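Local coordinates for nitrilotriacetate monooxygenase (Burkholderia pseudomallei, PDB 3SDO), which probably acts as an FMN-dependent monooxygenase of the NtaA/SnaA/DszA family, using molecular oxygen to oxidise an organic substrate, at residues A[166-170]-A[439-444]; A[275-281]-A[372-378]; A[295-301]-A[351-356]; A[250-254]-A[389-393]. The contacts are given in a common frame with arbitrary orientation. Numbering follows the deposited sequence.

Interaction 1. Residues A[166-170]-A[439-444]; sequences DSWDD and YKESRY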
loop_
_atom_site.group_PDB
_atom_site.type_symbol
_atom_site.label_atom_id
_atom_site.label_comp_id
_atom_site.label_asym_id
_atom_site.label_seq_id
_atom_site.Cartn_x
_atom_site.Cartn_y
_atom_site.Cartn_z
ATOM N N ASP A 166 -5.058 4.888 -19.066
ATOM C CA ASP A 166 -4.726 5.085 -20.475
ATOM C C ASP A 166 -4.246 6.510 -20.784
ATOM O O ASP A 166 -4.205 6.904 -21.946
ATOM C CB ASP A 166 -5.916 4.662 -21.360
ATOM C CG ASP A 166 -6.064 3.132 -21.459
ATOM O OD1 ASP A 166 -5.170 2.405 -20.957
ATOM O OD2 ASP A 166 -7.054 2.646 -22.072
ATOM N N SER A 167 -3.824 7.249 -19.752
ATOM C CA SER A 167 -3.351 8.631 -19.923
ATOM C C SER A 167 -2.173 8.710 -20.881
ATOM O O SER A 167 -2.138 9.583 -21.764
ATOM C CB SER A 167 -2.931 9.244 -18.590
ATOM O OG SER A 167 -4.021 9.389 -17.708
ATOM N N TRP A 168 -1.239 7.784 -20.699
ATOM C CA TRP A 168 0.061 7.795 -21.388
ATOM C C TRP A 168 0.192 6.661 -22.391
ATOM O O TRP A 168 0.307 5.508 -21.992
ATOM C CB TRP A 168 1.178 7.655 -20.354
ATOM C CG TRP A 168 1.398 8.905 -19.540
ATOM C CD1 TRP A 168 0.868 9.200 -18.310
ATOM C CD2 TRP A 168 2.213 9.999 -19.897
ATOM N NE1 TRP A 168 1.281 10.437 -17.903
ATOM C CE2 TRP A 168 2.117 10.951 -18.859
ATOM C CE3 TRP A 168 3.000 10.292 -21.016
ATOM C CZ2 TRP A 168 2.785 12.156 -18.899
ATOM C CZ3 TRP A 168 3.662 11.486 -21.051
ATOM C CH2 TRP A 168 3.547 12.414 -20.005
ATOM N N ASP A 169 0.200 6.960 -23.690
ATOM C CA ASP A 169 0.439 5.895 -24.660
ATOM C C ASP A 169 1.748 5.186 -24.311
ATOM O O ASP A 169 2.682 5.800 -23.798
ATOM C CB ASP A 169 0.568 6.399 -26.101
ATOM C CG ASP A 169 -0.714 7.001 -26.665
ATOM O OD1 ASP A 169 -1.814 6.920 -26.049
ATOM O OD2 ASP A 169 -0.598 7.556 -27.775
ATOM N N ASP A 170 1.816 3.903 -24.632
ATOM C CA ASP A 170 2.994 3.082 -24.312
ATOM C C ASP A 170 4.302 3.688 -24.868
ATOM O O ASP A 170 5.371 3.512 -24.288
ATOM C CB ASP A 170 2.801 1.662 -24.853
ATOM C CG ASP A 170 1.682 0.913 -24.159
ATOM O OD1 ASP A 170 1.386 1.218 -22.968
ATOM O OD2 ASP A 170 1.108 -0.017 -24.803
ATOM N N TYR A 439 -2.252 -8.897 -23.496
ATOM C CA TYR A 439 -1.764 -7.565 -23.154
ATOM C C TYR A 439 -2.900 -6.551 -23.297
ATOM O O TYR A 439 -3.642 -6.574 -24.268
ATOM C CB TYR A 439 -0.555 -7.204 -24.046
ATOM C CG TYR A 439 -0.061 -5.803 -23.817
ATOM C CD1 TYR A 439 -0.536 -4.736 -24.595
ATOM C CD2 TYR A 439 0.824 -5.517 -22.781
ATOM C CE1 TYR A 439 -0.110 -3.441 -24.359
ATOM C CE2 TYR A 439 1.262 -4.238 -22.552
ATOM C CZ TYR A 439 0.792 -3.206 -23.330
ATOM O OH TYR A 439 1.224 -1.943 -23.074
ATOM N N LYS A 440 -3.053 -5.676 -22.313
ATOM C CA LYS A 440 -4.134 -4.699 -22.326
ATOM C C LYS A 440 -3.738 -3.455 -23.127
ATOM O O LYS A 440 -3.047 -2.583 -22.609
ATOM C CB LYS A 440 -4.501 -4.320 -20.895
ATOM C CG LYS A 440 -5.659 -3.342 -20.776
ATOM C CD LYS A 440 -6.986 -4.041 -20.652
ATOM C CE LYS A 440 -8.147 -3.040 -20.589
ATOM N NZ LYS A 440 -9.196 -3.531 -19.654
ATOM N N GLU A 441 -4.174 -3.375 -24.388
ATOM C CA GLU A 441 -3.911 -2.191 -25.212
ATOM C C GLU A 441 -4.677 -0.977 -24.686
ATOM O O GLU A 441 -5.806 -1.112 -24.189
ATOM C CB GLU A 441 -4.311 -2.388 -26.689
ATOM C CG GLU A 441 -3.476 -3.396 -27.463
ATOM C CD GLU A 441 -2.051 -2.946 -27.742
ATOM O OE1 GLU A 441 -1.780 -1.727 -27.766
ATOM O OE2 GLU A 441 -1.188 -3.828 -27.966
ATOM N N SER A 442 -4.069 0.200 -24.824
ATOM C CA SER A 442 -4.743 1.431 -24.515
ATOM C C SER A 442 -5.971 1.573 -25.407
ATOM O O SER A 442 -5.942 1.182 -26.587
ATOM C CB SER A 442 -3.821 2.636 -24.715
ATOM O OG SER A 442 -4.547 3.852 -24.673
ATOM N N ARG A 443 -7.032 2.148 -24.850
ATOM C CA ARG A 443 -8.186 2.559 -25.655
ATOM C C ARG A 443 -7.803 3.511 -26.807
ATOM O O ARG A 443 -8.549 3.641 -27.768
ATOM C CB ARG A 443 -9.246 3.231 -24.774
ATOM C CG ARG A 443 -8.786 4.597 -24.212
ATOM C CD ARG A 443 -9.621 5.057 -23.047
ATOM N NE ARG A 443 -9.654 4.038 -22.006
ATOM C CZ ARG A 443 -10.609 3.927 -21.086
ATOM N NH1 ARG A 443 -11.607 4.781 -21.051
ATOM N NH2 ARG A 443 -10.555 2.953 -20.199
ATOM N N TYR A 444 -6.654 4.173 -26.716
ATOM C CA TYR A 444 -6.222 5.093 -27.771
ATOM C C TYR A 444 -5.176 4.494 -28.735
ATOM O O TYR A 444 -4.659 5.212 -29.582
ATOM C CB TYR A 444 -5.660 6.395 -27.171
ATOM C CG TYR A 444 -6.512 7.062 -26.101
ATOM C CD1 TYR A 444 -7.671 7.800 -26.427
ATOM C CD2 TYR A 444 -6.133 6.997 -24.764
ATOM C CE1 TYR A 444 -8.432 8.426 -25.411
ATOM C CE2 TYR A 444 -6.878 7.597 -23.764
ATOM C CZ TYR A 444 -8.016 8.310 -24.081
ATOM O OH TYR A 444 -8.701 8.884 -23.036
HETATM O O HOH W 1 -2.842 5.691 -23.983
HETATM O O HOH W 2 -7.477 0.020 -22.308
HETATM O O HOH W 3 -1.393 0.242 -25.873
#

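Interaction 2. Residues A[275-281]-A[372-378]; sequences PIVGATQ and IGTPEAV. With EDO (1,2-ethanediol), chain D.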
loop_
_atom_site.group_PDB
_atom_site.type_symbol
_atom_site.label_atom_id
_atom_site.label_comp_id
_atom_site.label_asym_id
_atom_site.label_seq_id
_atom_site.Cartn_x
_atom_site.Cartn_y
_atom_site.Cartn_z
ATOM N N PRO A 275 -8.108 -27.045 0.631
ATOM C CA PRO A 275 -7.833 -28.479 0.733
ATOM C C PRO A 275 -6.920 -28.872 1.895
ATOM O O PRO A 275 -6.003 -28.140 2.235
ATOM C CB PRO A 275 -7.137 -28.784 -0.597
ATOM C CG PRO A 275 -6.541 -27.461 -1.000
ATOM C CD PRO A 275 -7.553 -26.478 -0.612
ATOM N N ILE A 276 -7.157 -30.056 2.448
ATOM C CA ILE A 276 -6.333 -30.624 3.495
ATOM C C ILE A 276 -5.934 -32.028 3.073
ATOM O O ILE A 276 -6.801 -32.888 2.852
ATOM C CB ILE A 276 -7.116 -30.698 4.824
ATOM C CG1 ILE A 276 -7.637 -29.310 5.219
ATOM C CG2 ILE A 276 -6.252 -31.319 5.939
ATOM C CD1 ILE A 276 -8.431 -29.301 6.553
ATOM N N VAL A 277 -4.633 -32.272 2.958
ATOM C CA VAL A 277 -4.152 -33.518 2.368
ATOM C C VAL A 277 -3.259 -34.268 3.346
ATOM O O VAL A 277 -2.610 -33.657 4.204
ATOM C CB VAL A 277 -3.386 -33.272 1.031
ATOM C CG1 VAL A 277 -4.331 -32.632 -0.017
ATOM C CG2 VAL A 277 -2.195 -32.379 1.258
ATOM N N GLY A 278 -3.276 -35.587 3.216
ATOM C CA GLY A 278 -2.415 -36.487 3.949
ATOM C C GLY A 278 -2.190 -37.711 3.075
ATOM O O GLY A 278 -2.877 -37.886 2.073
ATOM N N ALA A 279 -1.239 -38.558 3.445
ATOM C CA ALA A 279 -0.856 -39.703 2.609
ATOM C C ALA A 279 -1.951 -40.750 2.595
ATOM O O ALA A 279 -2.083 -41.516 1.649
ATOM C CB ALA A 279 0.444 -40.322 3.125
ATOM N N THR A 280 -2.705 -40.794 3.685
ATOM C CA THR A 280 -3.854 -41.652 3.819
ATOM C C THR A 280 -5.016 -40.748 4.185
ATOM O O THR A 280 -4.805 -39.620 4.635
ATOM C CB THR A 280 -3.638 -42.675 4.946
ATOM O OG1 THR A 280 -3.306 -41.977 6.151
ATOM C CG2 THR A 280 -2.500 -43.648 4.593
ATOM N N GLN A 281 -6.233 -41.233 3.998
ATOM C CA GLN A 281 -7.402 -40.548 4.509
ATOM C C GLN A 281 -7.276 -40.294 6.032
ATOM O O GLN A 281 -7.660 -39.223 6.520
ATOM C CB GLN A 281 -8.675 -41.345 4.201
ATOM C CG GLN A 281 -9.989 -40.598 4.483
ATOM C CD GLN A 281 -10.214 -39.405 3.574
ATOM O OE1 GLN A 281 -10.291 -39.542 2.354
ATOM N NE2 GLN A 281 -10.335 -38.223 4.167
ATOM N N ILE A 372 -10.715 -33.023 1.264
ATOM C CA ILE A 372 -9.955 -33.563 2.394
ATOM C C ILE A 372 -9.645 -35.040 2.133
ATOM O O ILE A 372 -10.554 -35.883 2.075
ATOM C CB ILE A 372 -10.748 -33.407 3.733
ATOM C CG1 ILE A 372 -11.060 -31.924 4.000
ATOM C CG2 ILE A 372 -9.979 -33.958 4.907
ATOM C CD1 ILE A 372 -12.098 -31.718 5.158
ATOM N N GLY A 373 -8.367 -35.359 1.953
ATOM C CA GLY A 373 -7.968 -36.749 1.659
ATOM C C GLY A 373 -6.574 -36.830 1.071
ATOM O O GLY A 373 -5.742 -35.970 1.332
ATOM N N THR A 374 -6.324 -37.856 0.268
ATOM C CA THR A 374 -5.006 -38.064 -0.310
ATOM C C THR A 374 -4.734 -37.099 -1.453
ATOM O O THR A 374 -5.682 -36.582 -2.086
ATOM C CB THR A 374 -4.860 -39.464 -0.868
ATOM O OG1 THR A 374 -5.802 -39.610 -1.937
ATOM C CG2 THR A 374 -5.098 -40.529 0.256
ATOM N N PRO A 375 -3.448 -36.867 -1.753
ATOM C CA PRO A 375 -3.133 -36.020 -2.906
ATOM C C PRO A 375 -3.858 -36.416 -4.199
ATOM O O PRO A 375 -4.380 -35.549 -4.888
ATOM C CB PRO A 375 -1.616 -36.161 -3.046
ATOM C CG PRO A 375 -1.128 -36.434 -1.626
ATOM C CD PRO A 375 -2.252 -37.190 -0.948
ATOM N N GLU A 376 -3.922 -37.702 -4.516
ATOM C CA GLU A 376 -4.591 -38.136 -5.748
ATOM C C GLU A 376 -6.078 -37.818 -5.685
ATOM O O GLU A 376 -6.635 -37.297 -6.652
ATOM C CB GLU A 376 -4.412 -39.640 -6.005
ATOM C CG GLU A 376 -3.037 -40.089 -6.428
ATOM C CD GLU A 376 -2.651 -39.726 -7.846
ATOM O OE1 GLU A 376 -3.469 -39.158 -8.617
ATOM O OE2 GLU A 376 -1.480 -40.009 -8.171
ATOM N N ALA A 377 -6.728 -38.124 -4.557
ATOM C CA ALA A 377 -8.179 -37.885 -4.445
ATOM C C ALA A 377 -8.500 -36.408 -4.533
ATOM O O ALA A 377 -9.448 -36.019 -5.209
ATOM C CB ALA A 377 -8.762 -38.485 -3.142
ATOM N N VAL A 378 -7.708 -35.579 -3.851
ATOM C CA VAL A 378 -7.928 -34.138 -3.858
ATOM C C VAL A 378 -7.673 -33.548 -5.256
ATOM O O VAL A 378 -8.413 -32.676 -5.723
ATOM C CB VAL A 378 -7.038 -33.440 -2.764
ATOM C CG1 VAL A 378 -6.975 -31.923 -2.975
ATOM C CG2 VAL A 378 -7.569 -33.794 -1.357
HETATM C C1 EDO D . -0.417 -39.780 -11.539
HETATM O O1 EDO D . -0.393 -39.236 -10.194
HETATM C C2 EDO D . -1.545 -40.772 -11.807
HETATM O O2 EDO D . -2.829 -40.321 -11.344
HETATM O O HOH W 4 -8.869 -39.690 -0.129
#

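Interaction 3. Residues A[295-301]-A[351-356]; sequences LSPREAL and LREVAY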
loop_
_atom_site.group_PDB
_atom_site.type_symbol
_atom_site.label_atom_id
_atom_site.label_comp_id
_atom_site.label_asym_id
_atom_site.label_seq_id
_atom_site.Cartn_x
_atom_site.Cartn_y
_atom_site.Cartn_z
ATOM N N LEU A 295 -10.464 -23.895 17.248
ATOM C CA LEU A 295 -11.562 -23.361 18.059
ATOM C C LEU A 295 -11.640 -24.179 19.350
ATOM O O LEU A 295 -11.830 -25.403 19.292
ATOM C CB LEU A 295 -12.877 -23.493 17.277
ATOM C CG LEU A 295 -14.028 -22.571 17.629
ATOM C CD1 LEU A 295 -13.646 -21.144 17.416
ATOM C CD2 LEU A 295 -15.236 -22.913 16.773
ATOM N N SER A 296 -11.521 -23.528 20.507
ATOM C CA SER A 296 -11.701 -24.225 21.792
ATOM C C SER A 296 -13.190 -24.601 21.981
ATOM O O SER A 296 -14.058 -24.029 21.330
ATOM C CB SER A 296 -11.262 -23.346 22.972
ATOM O OG SER A 296 -12.103 -22.195 23.088
ATOM N N PRO A 297 -13.482 -25.557 22.869
ATOM C CA PRO A 297 -14.886 -25.875 23.164
ATOM C C PRO A 297 -15.722 -24.652 23.569
ATOM O O PRO A 297 -16.821 -24.458 23.046
ATOM C CB PRO A 297 -14.779 -26.893 24.286
ATOM C CG PRO A 297 -13.511 -27.625 23.986
ATOM C CD PRO A 297 -12.568 -26.583 23.414
ATOM N N ARG A 298 -15.181 -23.814 24.437
ATOM C CA ARG A 298 -15.880 -22.604 24.836
ATOM C C ARG A 298 -16.263 -21.711 23.648
ATOM O O ARG A 298 -17.352 -21.123 23.635
ATOM C CB ARG A 298 -15.028 -21.787 25.790
ATOM C CG ARG A 298 -15.682 -20.477 26.209
ATOM C CD ARG A 298 -14.781 -19.684 27.102
ATOM N NE ARG A 298 -14.505 -20.436 28.323
ATOM C CZ ARG A 298 -15.239 -20.414 29.433
ATOM N NH1 ARG A 298 -16.338 -19.663 29.532
ATOM N NH2 ARG A 298 -14.859 -21.156 30.467
ATOM N N GLU A 299 -15.345 -21.566 22.688
ATOM C CA GLU A 299 -15.591 -20.697 21.541
ATOM C C GLU A 299 -16.653 -21.302 20.641
ATOM O O GLU A 299 -17.531 -20.585 20.140
ATOM C CB GLU A 299 -14.321 -20.453 20.742
ATOM C CG GLU A 299 -13.361 -19.438 21.346
ATOM C CD GLU A 299 -12.065 -19.387 20.554
ATOM O OE1 GLU A 299 -11.952 -18.508 19.653
ATOM O OE2 GLU A 299 -11.203 -20.270 20.781
ATOM N N ALA A 300 -16.575 -22.609 20.435
ATOM C CA ALA A 300 -17.641 -23.333 19.755
ATOM C C ALA A 300 -19.002 -23.087 20.415
ATOM O O ALA A 300 -19.962 -22.763 19.733
ATOM C CB ALA A 300 -17.329 -24.809 19.697
ATOM N N LEU A 301 -19.077 -23.216 21.737
ATOM C CA LEU A 301 -20.343 -22.976 22.473
ATOM C C LEU A 301 -20.842 -21.503 22.463
ATOM O O LEU A 301 -22.048 -21.250 22.384
ATOM C CB LEU A 301 -20.216 -23.448 23.926
ATOM C CG LEU A 301 -19.952 -24.929 24.196
ATOM C CD1 LEU A 301 -19.880 -25.190 25.712
ATOM C CD2 LEU A 301 -21.019 -25.776 23.565
ATOM N N LEU A 351 -23.235 -32.698 22.245
ATOM C CA LEU A 351 -23.168 -31.245 22.258
ATOM C C LEU A 351 -21.878 -30.762 21.598
ATOM O O LEU A 351 -21.898 -29.782 20.865
ATOM C CB LEU A 351 -23.237 -30.703 23.679
ATOM C CG LEU A 351 -22.967 -29.204 23.839
ATOM C CD1 LEU A 351 -23.866 -28.364 22.919
ATOM C CD2 LEU A 351 -23.111 -28.771 25.318
ATOM N N ARG A 352 -20.768 -31.441 21.882
ATOM C CA ARG A 352 -19.473 -31.090 21.289
ATOM C C ARG A 352 -19.553 -31.214 19.771
ATOM O O ARG A 352 -19.153 -30.309 19.065
ATOM C CB ARG A 352 -18.341 -31.975 21.832
ATOM C CG ARG A 352 -16.945 -31.449 21.485
ATOM C CD ARG A 352 -15.860 -32.499 21.668
ATOM N NE ARG A 352 -15.735 -32.920 23.067
ATOM C CZ ARG A 352 -14.959 -32.350 23.986
ATOM N NH1 ARG A 352 -14.204 -31.296 23.704
ATOM N NH2 ARG A 352 -14.948 -32.842 25.222
ATOM N N GLU A 353 -20.111 -32.318 19.279
ATOM C CA GLU A 353 -20.193 -32.564 17.824
ATOM C C GLU A 353 -21.105 -31.531 17.168
ATOM O O GLU A 353 -20.791 -31.024 16.108
ATOM C CB GLU A 353 -20.697 -33.987 17.522
ATOM C CG GLU A 353 -19.677 -35.062 17.838
ATOM C CD GLU A 353 -20.260 -36.482 17.807
ATOM O OE1 GLU A 353 -21.472 -36.663 18.078
ATOM O OE2 GLU A 353 -19.486 -37.428 17.539
ATOM N N VAL A 354 -22.221 -31.196 17.818
ATOM C CA VAL A 354 -23.086 -30.138 17.283
ATOM C C VAL A 354 -22.358 -28.804 17.248
ATOM O O VAL A 354 -22.398 -28.124 16.224
ATOM C CB VAL A 354 -24.396 -29.956 18.063
ATOM C CG1 VAL A 354 -25.074 -28.664 17.630
ATOM C CG2 VAL A 354 -25.307 -31.154 17.849
ATOM N N ALA A 355 -21.684 -28.437 18.338
ATOM C CA ALA A 355 -21.046 -27.113 18.446
ATOM C C ALA A 355 -19.994 -26.931 17.358
ATOM O O ALA A 355 -19.866 -25.838 16.786
ATOM C CB ALA A 355 -20.398 -26.909 19.823
ATOM N N TYR A 356 -19.226 -27.993 17.118
ATOM C CA TYR A 356 -18.129 -27.947 16.147
ATOM C C TYR A 356 -18.652 -28.055 14.712
ATOM O O TYR A 356 -18.143 -27.375 13.835
ATOM C CB TYR A 356 -17.055 -29.009 16.458
ATOM C CG TYR A 356 -16.050 -28.538 17.491
ATOM C CD1 TYR A 356 -16.170 -28.897 18.824
ATOM C CD2 TYR A 356 -15.000 -27.716 17.136
ATOM C CE1 TYR A 356 -15.261 -28.465 19.773
ATOM C CE2 TYR A 356 -14.089 -27.270 18.072
ATOM C CZ TYR A 356 -14.218 -27.645 19.393
ATOM O OH TYR A 356 -13.316 -27.215 20.341
#

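Interaction 4. Residues A[250-254]-A[389-393]; sequences YRRVK and GAADG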
loop_
_atom_site.group_PDB
_atom_site.type_symbol
_atom_site.label_atom_id
_atom_site.label_comp_id
_atom_site.label_asym_id
_atom_site.label_seq_id
_atom_site.Cartn_x
_atom_site.Cartn_y
_atom_site.Cartn_z
ATOM N N TYR A 250 -20.244 -20.123 -12.417
ATOM C CA TYR A 250 -19.369 -20.117 -13.585
ATOM C C TYR A 250 -20.168 -19.766 -14.844
ATOM O O TYR A 250 -19.762 -18.894 -15.603
ATOM C CB TYR A 250 -18.676 -21.485 -13.721
ATOM C CG TYR A 250 -17.641 -21.617 -14.829
ATOM C CD1 TYR A 250 -18.017 -21.918 -16.132
ATOM C CD2 TYR A 250 -16.290 -21.554 -14.541
ATOM C CE1 TYR A 250 -17.059 -22.070 -17.150
ATOM C CE2 TYR A 250 -15.328 -21.721 -15.539
ATOM C CZ TYR A 250 -15.714 -21.979 -16.839
ATOM O OH TYR A 250 -14.751 -22.123 -17.820
ATOM N N ARG A 251 -21.306 -20.437 -15.044
ATOM C CA ARG A 251 -22.161 -20.237 -16.224
ATOM C C ARG A 251 -22.734 -18.833 -16.304
ATOM O O ARG A 251 -22.776 -18.248 -17.379
ATOM C CB ARG A 251 -23.309 -21.275 -16.263
ATOM C CG ARG A 251 -22.835 -22.703 -16.557
ATOM C CD ARG A 251 -23.936 -23.640 -17.076
ATOM N NE ARG A 251 -24.825 -24.102 -16.013
ATOM C CZ ARG A 251 -26.006 -23.561 -15.699
ATOM N NH1 ARG A 251 -26.492 -22.502 -16.360
ATOM N NH2 ARG A 251 -26.712 -24.087 -14.705
ATOM N N ARG A 252 -23.150 -18.285 -15.165
ATOM C CA ARG A 252 -23.709 -16.928 -15.125
ATOM C C ARG A 252 -22.670 -15.853 -15.434
ATOM O O ARG A 252 -22.962 -14.900 -16.170
ATOM C CB ARG A 252 -24.367 -16.660 -13.761
ATOM C CG ARG A 252 -25.536 -17.571 -13.467
ATOM C CD ARG A 252 -26.092 -17.337 -12.072
ATOM N NE ARG A 252 -26.762 -16.045 -11.966
ATOM C CZ ARG A 252 -27.078 -15.459 -10.813
ATOM N NH1 ARG A 252 -26.748 -16.031 -9.653
ATOM N NH2 ARG A 252 -27.708 -14.286 -10.814
ATOM N N VAL A 253 -21.459 -16.008 -14.886
ATOM C CA VAL A 253 -20.387 -15.029 -15.103
ATOM C C VAL A 253 -19.982 -15.030 -16.586
ATOM O O VAL A 253 -19.839 -13.972 -17.223
ATOM C CB VAL A 253 -19.161 -15.322 -14.222
ATOM C CG1 VAL A 253 -17.920 -14.514 -14.732
ATOM C CG2 VAL A 253 -19.495 -15.038 -12.736
ATOM N N LYS A 254 -19.828 -16.216 -17.151
ATOM C CA LYS A 254 -19.473 -16.322 -18.563
ATOM C C LYS A 254 -20.560 -15.742 -19.464
ATOM O O LYS A 254 -20.246 -15.005 -20.410
ATOM C CB LYS A 254 -19.148 -17.775 -18.934
ATOM C CG LYS A 254 -17.922 -18.335 -18.188
ATOM C CD LYS A 254 -16.563 -17.999 -18.806
ATOM C CE LYS A 254 -15.452 -18.660 -17.950
ATOM N NZ LYS A 254 -14.060 -18.494 -18.396
ATOM N N GLY A 389 -16.783 -27.628 -15.676
ATOM C CA GLY A 389 -17.190 -26.223 -15.841
ATOM C C GLY A 389 -17.548 -25.473 -14.572
ATOM O O GLY A 389 -18.450 -24.640 -14.582
ATOM N N ALA A 390 -16.858 -25.753 -13.471
ATOM C CA ALA A 390 -17.045 -24.973 -12.243
ATOM C C ALA A 390 -15.858 -24.060 -11.964
ATOM O O ALA A 390 -15.940 -23.201 -11.082
ATOM C CB ALA A 390 -17.266 -25.880 -11.054
ATOM N N ALA A 391 -14.767 -24.233 -12.704
ATOM C CA ALA A 391 -13.527 -23.502 -12.401
ATOM C C ALA A 391 -12.591 -23.466 -13.612
ATOM O O ALA A 391 -12.569 -24.396 -14.393
ATOM C CB ALA A 391 -12.837 -24.141 -11.209
ATOM N N ASP A 392 -11.874 -22.358 -13.777
ATOM C CA ASP A 392 -10.734 -22.241 -14.699
ATOM C C ASP A 392 -9.420 -22.347 -13.918
ATOM O O ASP A 392 -8.323 -22.388 -14.488
ATOM C CB ASP A 392 -10.746 -20.883 -15.408
ATOM C CG ASP A 392 -11.960 -20.696 -16.300
ATOM O OD1 ASP A 392 -12.329 -21.666 -16.967
ATOM O OD2 ASP A 392 -12.548 -19.578 -16.318
ATOM N N GLY A 393 -9.554 -22.320 -12.603
ATOM C CA GLY A 393 -8.446 -22.276 -11.674
ATOM C C GLY A 393 -9.032 -22.154 -10.289
ATOM O O GLY A 393 -10.262 -22.167 -10.144
#

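Interaction 1. Residues A[166-170]-A[439-444]
Asp166 is the centre of this loop-to-loop contact: it gives up 110 Å² to the 439-444 segment, and its CA lies 5.4 Å from that of Ser442. One carboxylate oxygen does most of the work. Asp166 OD2 accepts from the backbone, Arg443 N to Asp166 OD2 being 2.8 Å with a nearly straight N-H...O angle of 178°, and from the side chain, Arg443 NE to Asp166 OD2 being 2.9 Å, a salt bridge at the edge of the guanidinium. Water 2 joins the same OD2 to Glu441 O. The other oxygen, OD1, faces Arg208, which also forms a salt bridge with Asp170, so this arginine ties the two acids together from outside the contact.

Asp170, with 52 Å² covered, accepts from the tyrosine hydroxyl, Tyr439 OH to Asp170 OD2 being 2.6 Å. Asp170 OD2 and Glu441 OE1 lie 4.5 Å apart, and water 3 bridges them while accepting from Ser442 N.

Ser442, with 46 Å² covered, points its CB toward the 166-170 loop. Its OG donates to water 1, which in turn donates to Asp166 O and Asp169 OD1, while Asp169 OD1 also meets His189. Ser442 OG also accepts from Tyr444 N at 3.0 Å, the defining bond of an ST turn. Polar and water-bridged, the contact fastens the C-terminal tail beside the end of helix 150-165, on the periphery of the luciferase-like barrel.

Interaction 2. Residues A[275-281]-A[372-378]
A parallel strand pair leading into a helix N-terminus defines this contact. Ile276 pairs with Ile372 and Val277 with Gly373, CA atoms 4.8 and 5.0 Å apart. The ladder is seen in two 3.1 Å bonds, Gly373 N to Ile276 O and Gly278 N to Gly373 O. Gly373 has backbone angles of 162/-152, where a CB would clash with the preceding carbonyl and with Gln281 OE1. Beyond the strands, Gln281 NE2 donates to Ile372 O at 3.1 Å and also meets Asp285, while water 4 joins Gln281 OE1 to Thr374 N. Thr374 is the N-cap of helix 375-387: its OG1 accepts from Ala377 N at 3.2 Å.

The two sheet faces meet different layers. Ile276 and Ile372, with Ile276 CB and Ile372 CG1 4.2 Å apart, pack against Tyr288 of helix 281-292. Val277 lies on the other face, its CG1 3.7 Å from Val378 CG2, and touches Val412 of helix 401-418, placing the short strand pair between these helices.

Interaction 3. Residues A[295-301]-A[351-356]
One hydrogen bond joins the two segments: Tyr356 OH donates to Leu295 O at 2.6 Å, reaching the backbone just ahead of helix 297-307. Tyr356 OH is also 3.0 Å from Pro297 N, but that nitrogen has no hydrogen to share, so the approach is packing alone.

Aromatic packing centres on the same tyrosine, which has 86 Å² covered. Ala300 CB sits 4.1 Å from the centroid of the Tyr356 ring and 8° off its normal, a CH-pi contact over the face, while Leu295 CB lies 4.0 Å from Tyr356 CE2.

Among aliphatic contacts, Ala300 CB meets Ala355 CB at 3.7 Å, where the CA atoms are 5.3 Å apart. Leu301 CD2 is 3.9 Å from Leu351 CD1 and 4.0 Å from Ala355 CB. Separately, Pro297 CG makes a van der Waals contact with Arg352 NH1 at 3.7 Å; this guanidinium's salt bridge is to Asp319.

Within 295-301, Ser296 and Glu299 form a capping box: Ser296 N donates to Glu299 OE2 at 3.3 Å, and Glu299 N weakly to Ser296 OG at 3.3 Å. The short axes cross at 67° and 9.0 Å apart, a helix-helix crossing with Ala300 against Ala355 at its close point and Tyr356 beside it, outside the barrel strands.

Interaction 4. Residues A[250-254]-A[389-393]
With chi1 at -175° (t), the Tyr250 side chain leaves helix 243-259 toward the 389-393 loop, which covers 96 Å² of the residue. The chi2 of -84° presents one ring face to Gly389, whose O is 3.1 Å from Tyr250 CG, and the ring continues past the backbone, with Tyr250 CD2 3.6 Å from both Ala390 C and Ala391 N. At the far edge Tyr250 OH donates to Asp392 OD1 at 2.6 Å.

One turn later, Lys254 adopts m at both chi1 (-63°) and chi2 (-84°) and is extended at chi3 and chi4 (-179° and 178°). This path brings Lys254 NZ within 2.8 Å of Asp392 OD2, a salt bridge; NZ also donates to Val267 O and Pro264 O. Asp392, at chi1 -64° (m) and chi2 -40°, therefore divides its carboxylate: OD1 receives the phenol, and OD2 receives the ammonium as well as Val269 N.

Gly389 can take phi/psi of 83/36 at little cost because it lacks a side chain. It is the C-prime residue of a Schellman motif that ends helix 375-387, and this turn delivers its carbonyl to the tyrosine. The loop then enters strand 393-396. Ala390 packs on Phe243 and Ala246 of helix 243-259, while Tyr250 touches Val269 and Ala391 touches Pro271 of strand 268-277, so the contact joins helix, loop and sheet where strands 268-277 and 393-396 begin.

Overall arrangement
Along the chain the contacts nest: interaction 3 lies inside the loop closed by interaction 2, that inside interaction 4, and all inside interaction 1. Interactions 2 and 4 share the barrel framework: helix 243-259 leads into strand 268-277, and helix 375-387 begins in one and ends just before the other, their centres about 24 Å apart. Interaction 3 lies in the helical insertion between strands 268-277 and 372-373, its centre about 25 Å from that of interaction 2. Interaction 1, centres about 55 Å from interaction 3, is on the opposite side of the chain's centre. None touches another; they lie in separate parts of the fold, barrel, insertion and C-terminal tail, away from the predicted FMN site.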